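Long-range contacts in ThiJ/PfpI family protein (Pseudomonas syringae pv. tomato, PDB 3EWN), which is of unknown function but belongs to the DJ-1/PfpI family, whose glutaminase-like alpha/beta fold commonly carries a reactive cysteine: residues Met34-Leu39 against Val64-Gly69; Ile54-Lys59 against Leu70-Thr75. All coordinates share one frame; numbering follows the deposited sequence.

Interactions 1 and 2 adjoin one another, their centres about 11 Å apart, and their segments alternate along the chain. The hairpin of strands 64-65 and 71-73 joins them: one arm ends against the start of helix 36-46 in interaction 1, and the other leads to the edge of the main sheet in interaction 2. A probable hydrogen bond from I72 N to V64 O (2.9 Å) closes the hairpin, and V36 CG2 packs on I72 CD1 at 3.8 Å. Both contacts also touch the second subunit. The helix of interaction 1 reaches C124, the probable counterpart of the family's reactive cysteine. A glycerol bound at T35 probably comes from the crystallisation liquor.

Interaction 1 of 2, residues Met34-Leu39 against Val64-Gly69; sequences MTVMDL and VTSDAG
M34 and S66 lie opposite each other, their CA atoms 4.9 Å apart, where the loop leading into helix 36-46 meets a type I turn from S66 to G69. The backbones are joined by D67 N, which donates to M34 O over 2.9 Å with an N-H...O angle of 158°. A neighbouring backbone bond between T65 and G33 extends the attachment.

The D67 side chain reinforces it. Its CG lies between its own backbone N and carbonyl carbon (chi1 62°), and the carboxylate takes a bond from T35, whose OG1 donates to D67 OD2 at 2.8 Å. The hydroxyl approaches from above the carboxylate, 38° out of its plane, and also bonds a glycerol, probably from the crystallisation liquor. A water ties the other oxygen to the segments: it donates to D67 OD1 (2.6 Å), is 2.7 Å from S66 OG, and accepts a longer bond from V36 N (3.3 Å). S66 OG also hydrogen-bonds L70 N, just past the turn.

S66 CB lies against the backbone oxygen M34 O at 3.2 Å. Apolar contacts lie beside this polar cluster: S66 CB rests on V36 CB, while the selenomethionine M34, extended beyond CG, crosses V64 at about a right angle, its CE 3.9 Å from V64 CG2. I72 of the hairpin's second strand touches M34 as well.

The hairpin's turn thus packs on the loop that leads into the helix following the first strand of the alpha/beta fold. D38 in that helix touches C124, which sits between strand 119-123 and helix 126-132, where DJ-1/PfpI relatives place their reactive cysteine in a nucleophile elbow.

Interaction 2 of 2, residues Ile54-Lys59 against Leu70-Thr75; sequences IYIVAK and LAIVPT
Two hydrogen bonds join I56 to T75, one through each polar atom of the I56 backbone. T75 N donates to I56 O at 2.8 Å, lying in the plane of that carbonyl. In return I56 N donates to T75 OG1 at 3.0 Å and 164°, so a side-chain oxygen takes this N-H. The threonine's chi1 of 58° sets OG1 between its own N and carbonyl carbon, close to the strand. Water 2 prolongs the link, donating to I54 O and lying 2.9 Å from T75 OG1.

Residues 54-58 and 72-75 run 107° apart. Here the chain turns from the hairpin strand 71-73 into strand 76-77, which runs parallel to strand 53-58 at the edge of the central sheet; a backbone bond between I56 and A76 continues the pairing.

Beyond the bonds, P74 lies beside strand 53-58: its CG meets A58 CB at 3.6 Å and its CA approaches I56 O. The I56 and I72 side chains cross at about a right angle, I56 CG2 to I72 CG2 4.1 Å. The same I56 packs on H43 of helix 36-46 and on L70 of the second subunit, whose strand pairs antiparallel with A71 and V73.

Interaction 1 of 2, residues Met34-Leu39 against Val64-Gly69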
HETATM    1  N   MSE A  34      11.543  -1.634   7.189  1.00  7.25           N
HETATM    2  CA  MSE A  34      11.027  -0.700   6.197  1.00  6.84           C
HETATM    3  C   MSE A  34       9.537  -0.477   6.459  1.00  8.06           C
HETATM    4  O   MSE A  34       8.891  -1.300   7.104  1.00  8.37           O
HETATM    5  CB  MSE A  34      11.205  -1.272   4.795  1.00  8.24           C
HETATM    6  CG  MSE A  34      10.335  -2.492   4.526  1.00  9.23           C
HETATM    7 SE   MSE A  34      10.482  -3.118   2.728  1.00 16.53          SE
HETATM    8  CE  MSE A  34       9.546  -4.768   2.925  1.00  9.94           C
ATOM      9  N   THR A  35       9.000   0.643   5.980  1.00  6.97           N
ATOM     10  CA  THR A  35       7.582   0.927   6.135  1.00  7.22           C
ATOM     11  C   THR A  35       7.015   0.263   4.892  1.00  7.50           C
ATOM     12  O   THR A  35       7.274   0.710   3.782  1.00  7.45           O
ATOM     13  CB  THR A  35       7.302   2.449   6.111  1.00  7.27           C
ATOM     14  OG1 THR A  35       7.971   3.070   7.218  1.00 10.17           O
ATOM     15  CG2 THR A  35       5.805   2.722   6.215  1.00  9.16           C
ATOM     16  N   VAL A  36       6.245  -0.804   5.070  1.00  7.20           N
ATOM     17  CA  VAL A  36       5.744  -1.543   3.920  1.00  7.34           C
ATOM     18  C   VAL A  36       4.925  -0.753   2.899  1.00  6.42           C
ATOM     19  O   VAL A  36       5.032  -1.010   1.700  1.00  6.29           O
ATOM     20  CB  VAL A  36       4.977  -2.823   4.367  1.00  7.19           C
ATOM     21  CG1 VAL A  36       3.590  -2.476   4.867  1.00  9.22           C
ATOM     22  CG2 VAL A  36       4.923  -3.818   3.220  1.00  9.21           C
HETATM   23  N   MSE A  37       4.128   0.214   3.345  1.00  5.09           N
HETATM   24  CA  MSE A  37       3.341   1.007   2.399  1.00  5.56           C
HETATM   25  C   MSE A  37       4.285   1.735   1.425  1.00  5.41           C
HETATM   26  O   MSE A  37       3.930   2.000   0.277  1.00  5.63           O
HETATM   27  CB  MSE A  37       2.467   2.020   3.154  1.00  6.02           C
HETATM   28  CG  MSE A  37       1.567   2.888   2.271  1.00  8.34           C
HETATM   29 SE   MSE A  37       0.372   1.954   1.070  1.00 15.87          SE
HETATM   30  CE  MSE A  37       0.192   3.334  -0.229  1.00  8.27           C
ATOM     31  N   ASP A  38       5.489   2.053   1.893  1.00  6.74           N
ATOM     32  CA  ASP A  38       6.476   2.739   1.057  1.00  6.88           C
ATOM     33  C   ASP A  38       6.805   1.902  -0.165  1.00  6.62           C
ATOM     34  O   ASP A  38       7.070   2.431  -1.243  1.00  7.79           O
ATOM     35  CB  ASP A  38       7.768   2.982   1.842  1.00  7.52           C
ATOM     36  CG  ASP A  38       7.626   4.068   2.871  1.00  9.45           C
ATOM     37  OD1 ASP A  38       6.475   4.437   3.192  1.00 10.76           O
ATOM     38  OD2 ASP A  38       8.670   4.547   3.364  1.00  9.37           O
ATOM     39  N   LEU A  39       6.801   0.589   0.025  1.00  6.66           N
ATOM     40  CA  LEU A  39       7.099  -0.354  -1.041  1.00  7.31           C
ATOM     41  C   LEU A  39       5.875  -0.673  -1.892  1.00  7.08           C
ATOM     42  O   LEU A  39       5.931  -0.623  -3.120  1.00  6.68           O
ATOM     43  CB  LEU A  39       7.633  -1.659  -0.441  1.00  7.08           C
ATOM     44  CG  LEU A  39       7.819  -2.854  -1.380  1.00  7.49           C
ATOM     45  CD1 LEU A  39       8.992  -2.600  -2.308  1.00  8.16           C
ATOM     46  CD2 LEU A  39       8.057  -4.110  -0.563  1.00  7.30           C
ATOM     47  N   VAL A  64      11.942 -10.355   5.254  1.00  9.91           N
ATOM     48  CA  VAL A  64      12.237  -9.146   6.015  1.00  9.78           C
ATOM     49  C   VAL A  64      10.933  -8.664   6.639  1.00 10.21           C
ATOM     50  O   VAL A  64       9.894  -8.646   5.980  1.00  9.82           O
ATOM     51  CB  VAL A  64      12.814  -8.029   5.114  1.00 10.32           C
ATOM     52  CG1 VAL A  64      14.170  -8.456   4.570  1.00 11.58           C
ATOM     53  CG2 VAL A  64      11.854  -7.721   3.974  1.00 13.16           C
ATOM     54  N   THR A  65      10.985  -8.297   7.914  1.00  9.08           N
ATOM     55  CA  THR A  65       9.793  -7.839   8.614  1.00  9.46           C
ATOM     56  C   THR A  65       9.728  -6.317   8.667  1.00  8.32           C
ATOM     57  O   THR A  65      10.684  -5.662   9.084  1.00  8.75           O
ATOM     58  CB  THR A  65       9.749  -8.398  10.048  1.00  9.95           C
ATOM     59  OG1 THR A  65       9.814  -9.831  10.001  1.00 11.41           O
ATOM     60  CG2 THR A  65       8.459  -7.969  10.739  1.00 10.71           C
ATOM     61  N   SER A  66       8.593  -5.766   8.248  1.00  8.30           N
ATOM     62  CA  SER A  66       8.400  -4.317   8.225  1.00  8.32           C
ATOM     63  C   SER A  66       8.311  -3.712   9.619  1.00  8.67           C
ATOM     64  O   SER A  66       8.254  -4.431  10.616  1.00  9.85           O
ATOM     65  CB  SER A  66       7.141  -3.961   7.429  1.00  7.58           C
ATOM     66  OG  SER A  66       5.961  -4.228   8.168  1.00  9.12           O
ATOM     67  N   ASP A  67       8.287  -2.382   9.680  1.00  7.96           N
ATOM     68  CA  ASP A  67       8.222  -1.692  10.961  1.00 10.03           C
ATOM     69  C   ASP A  67       6.898  -1.916  11.683  1.00 11.73           C
ATOM     70  O   ASP A  67       6.748  -1.538  12.849  1.00 13.42           O
ATOM     71  CB  ASP A  67       8.512  -0.187  10.789  1.00  9.79           C
ATOM     72  CG  ASP A  67       7.506   0.529   9.894  1.00 12.01           C
ATOM     73  OD1 ASP A  67       6.505  -0.081   9.463  1.00 12.49           O
ATOM     74  OD2 ASP A  67       7.729   1.734   9.629  1.00 13.75           O
ATOM     75  N   ALA A  68       5.947  -2.548  10.999  1.00 10.61           N
ATOM     76  CA  ALA A  68       4.650  -2.843  11.596  1.00 11.06           C
ATOM     77  C   ALA A  68       4.416  -4.350  11.672  1.00 11.40           C
ATOM     78  O   ALA A  68       3.292  -4.798  11.909  1.00 10.98           O
ATOM     79  CB  ALA A  68       3.529  -2.177  10.798  1.00 11.45           C
ATOM     80  N   GLY A  69       5.474  -5.126  11.443  1.00 11.99           N
ATOM     81  CA  GLY A  69       5.370  -6.574  11.535  1.00 11.70           C
ATOM     82  C   GLY A  69       4.995  -7.405  10.320  1.00 12.12           C
ATOM     83  O   GLY A  69       4.867  -8.626  10.440  1.00 14.66           O
TER
HETATM   84  O   HOH W   1       5.042  -1.668   8.013  1.00  9.10           O

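Interaction 2 of 2, residues Ile54-Lys59 against Leu70-Thr75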
ATOM      1  N   ILE A  54       9.709  -7.356 -12.039  1.00  9.23           N
ATOM      2  CA  ILE A  54      10.014  -6.678 -10.782  1.00  9.18           C
ATOM      3  C   ILE A  54      10.839  -7.583  -9.874  1.00  9.58           C
ATOM      4  O   ILE A  54      10.498  -8.751  -9.671  1.00 10.72           O
ATOM      5  CB  ILE A  54       8.724  -6.286 -10.030  1.00  9.49           C
ATOM      6  CG1 ILE A  54       7.899  -5.317 -10.877  1.00  9.98           C
ATOM      7  CG2 ILE A  54       9.078  -5.639  -8.692  1.00 10.20           C
ATOM      8  CD1 ILE A  54       6.531  -5.009 -10.296  1.00  9.29           C
ATOM      9  N   TYR A  55      11.926  -7.044  -9.335  1.00  8.76           N
ATOM     10  CA  TYR A  55      12.789  -7.799  -8.437  1.00  9.05           C
ATOM     11  C   TYR A  55      12.721  -7.193  -7.037  1.00  8.77           C
ATOM     12  O   TYR A  55      12.932  -5.992  -6.870  1.00  7.94           O
ATOM     13  CB  TYR A  55      14.233  -7.751  -8.939  1.00  9.62           C
ATOM     14  CG  TYR A  55      14.398  -8.227 -10.364  1.00 11.34           C
ATOM     15  CD1 TYR A  55      14.540  -9.580 -10.655  1.00 11.98           C
ATOM     16  CD2 TYR A  55      14.377  -7.322 -11.425  1.00 12.56           C
ATOM     17  CE1 TYR A  55      14.658 -10.028 -11.974  1.00 12.55           C
ATOM     18  CE2 TYR A  55      14.491  -7.759 -12.749  1.00 13.00           C
ATOM     19  CZ  TYR A  55      14.631  -9.112 -13.013  1.00 13.08           C
ATOM     20  OH  TYR A  55      14.740  -9.551 -14.314  1.00 14.29           O
ATOM     21  N   ILE A  56      12.401  -8.019  -6.044  1.00  9.11           N
ATOM     22  CA  ILE A  56      12.340  -7.569  -4.655  1.00  8.03           C
ATOM     23  C   ILE A  56      13.715  -7.949  -4.113  1.00  8.24           C
ATOM     24  O   ILE A  56      13.961  -9.101  -3.763  1.00  8.34           O
ATOM     25  CB  ILE A  56      11.220  -8.303  -3.891  1.00  8.43           C
ATOM     26  CG1 ILE A  56       9.895  -8.138  -4.644  1.00  8.99           C
ATOM     27  CG2 ILE A  56      11.085  -7.745  -2.480  1.00  8.03           C
ATOM     28  CD1 ILE A  56       9.477  -6.679  -4.874  1.00 10.46           C
ATOM     29  N   VAL A  57      14.610  -6.963  -4.064  1.00  8.10           N
ATOM     30  CA  VAL A  57      15.996  -7.176  -3.662  1.00  7.78           C
ATOM     31  C   VAL A  57      16.354  -6.897  -2.213  1.00  8.42           C
ATOM     32  O   VAL A  57      15.985  -5.865  -1.657  1.00  8.51           O
ATOM     33  CB  VAL A  57      16.930  -6.323  -4.541  1.00  8.73           C
ATOM     34  CG1 VAL A  57      18.375  -6.727  -4.317  1.00  7.80           C
ATOM     35  CG2 VAL A  57      16.544  -6.473  -5.999  1.00  8.93           C
ATOM     36  N   ALA A  58      17.112  -7.816  -1.621  1.00  8.43           N
ATOM     37  CA  ALA A  58      17.558  -7.678  -0.238  1.00  9.17           C
ATOM     38  C   ALA A  58      18.953  -8.268  -0.076  1.00 10.76           C
ATOM     39  O   ALA A  58      19.469  -8.919  -0.985  1.00 10.77           O
ATOM     40  CB  ALA A  58      16.584  -8.380   0.697  1.00  8.40           C
ATOM     41  N   LYS A  59      19.559  -8.039   1.085  1.00 10.36           N
ATOM     42  CA  LYS A  59      20.899  -8.549   1.372  1.00 13.89           C
ATOM     43  C   LYS A  59      20.919 -10.073   1.243  1.00 15.24           C
ATOM     44  O   LYS A  59      21.925 -10.665   0.847  1.00 17.51           O
ATOM     45  CB  LYS A  59      21.324  -8.120   2.780  1.00 15.36           C
ATOM     46  CG  LYS A  59      22.819  -8.211   3.059  1.00 19.99           C
ATOM     47  CD  LYS A  59      23.174  -7.484   4.353  1.00 22.75           C
ATOM     48  CE  LYS A  59      24.676  -7.482   4.591  1.00 27.09           C
ATOM     49  NZ  LYS A  59      25.056  -6.699   5.800  1.00 27.97           N
ATOM     50  N   LEU A  70       4.820  -6.786   9.155  1.00 10.81           N
ATOM     51  CA  LEU A  70       4.460  -7.551   7.963  1.00 10.44           C
ATOM     52  C   LEU A  70       5.731  -8.037   7.280  1.00  9.84           C
ATOM     53  O   LEU A  70       6.603  -7.239   6.941  1.00 10.28           O
ATOM     54  CB  LEU A  70       3.644  -6.696   6.992  1.00 11.37           C
ATOM     55  CG  LEU A  70       2.994  -7.450   5.826  1.00 12.13           C
ATOM     56  CD1 LEU A  70       2.038  -8.508   6.359  1.00 13.10           C
ATOM     57  CD2 LEU A  70       2.244  -6.468   4.935  1.00 12.41           C
ATOM     58  N   ALA A  71       5.835  -9.348   7.081  1.00  9.93           N
ATOM     59  CA  ALA A  71       7.021  -9.932   6.463  1.00 10.31           C
ATOM     60  C   ALA A  71       6.874 -10.170   4.962  1.00  9.98           C
ATOM     61  O   ALA A  71       5.884 -10.741   4.503  1.00  9.94           O
ATOM     62  CB  ALA A  71       7.381 -11.241   7.169  1.00 10.66           C
ATOM     63  N   ILE A  72       7.884  -9.733   4.214  1.00  8.79           N
ATOM     64  CA  ILE A  72       7.927  -9.869   2.761  1.00  9.48           C
ATOM     65  C   ILE A  72       9.098 -10.770   2.362  1.00  8.97           C
ATOM     66  O   ILE A  72      10.168 -10.697   2.962  1.00  8.95           O
ATOM     67  CB  ILE A  72       8.107  -8.481   2.091  1.00 11.03           C
ATOM     68  CG1 ILE A  72       6.791  -7.702   2.131  1.00 14.80           C
ATOM     69  CG2 ILE A  72       8.588  -8.639   0.656  1.00 12.75           C
ATOM     70  CD1 ILE A  72       6.330  -7.318   3.516  1.00 18.11           C
ATOM     71  N   VAL A  73       8.897 -11.618   1.356  1.00  8.80           N
ATOM     72  CA  VAL A  73       9.959 -12.516   0.909  1.00  9.18           C
ATOM     73  C   VAL A  73      10.692 -11.944  -0.303  1.00  9.55           C
ATOM     74  O   VAL A  73      10.088 -11.706  -1.345  1.00 10.19           O
ATOM     75  CB  VAL A  73       9.408 -13.906   0.512  1.00 10.52           C
ATOM     76  CG1 VAL A  73      10.571 -14.853   0.227  1.00 11.18           C
ATOM     77  CG2 VAL A  73       8.527 -14.464   1.625  1.00  8.90           C
ATOM     78  N   PRO A  74      12.005 -11.701  -0.174  1.00  8.99           N
ATOM     79  CA  PRO A  74      12.777 -11.156  -1.297  1.00  8.81           C
ATOM     80  C   PRO A  74      12.835 -12.175  -2.431  1.00 10.14           C
ATOM     81  O   PRO A  74      12.679 -13.373  -2.194  1.00  9.98           O
ATOM     82  CB  PRO A  74      14.162 -10.922  -0.692  1.00  8.29           C
ATOM     83  CG  PRO A  74      13.890 -10.759   0.778  1.00  8.32           C
ATOM     84  CD  PRO A  74      12.830 -11.793   1.042  1.00  8.12           C
ATOM     85  N   THR A  75      13.065 -11.707  -3.654  1.00 10.39           N
ATOM     86  CA  THR A  75      13.160 -12.610  -4.800  1.00 12.83           C
ATOM     87  C   THR A  75      14.533 -12.512  -5.450  1.00 13.99           C
ATOM     88  O   THR A  75      14.827 -13.216  -6.418  1.00 15.59           O
ATOM     89  CB  THR A  75      12.086 -12.313  -5.863  1.00 14.43           C
ATOM     90  OG1 THR A  75      12.201 -10.955  -6.304  1.00 15.66           O
ATOM     91  CG2 THR A  75      10.695 -12.560  -5.297  1.00 16.09           C
TER
HETATM   92  O   HOH W   2       9.739 -10.805  -7.875  1.00 32.51           O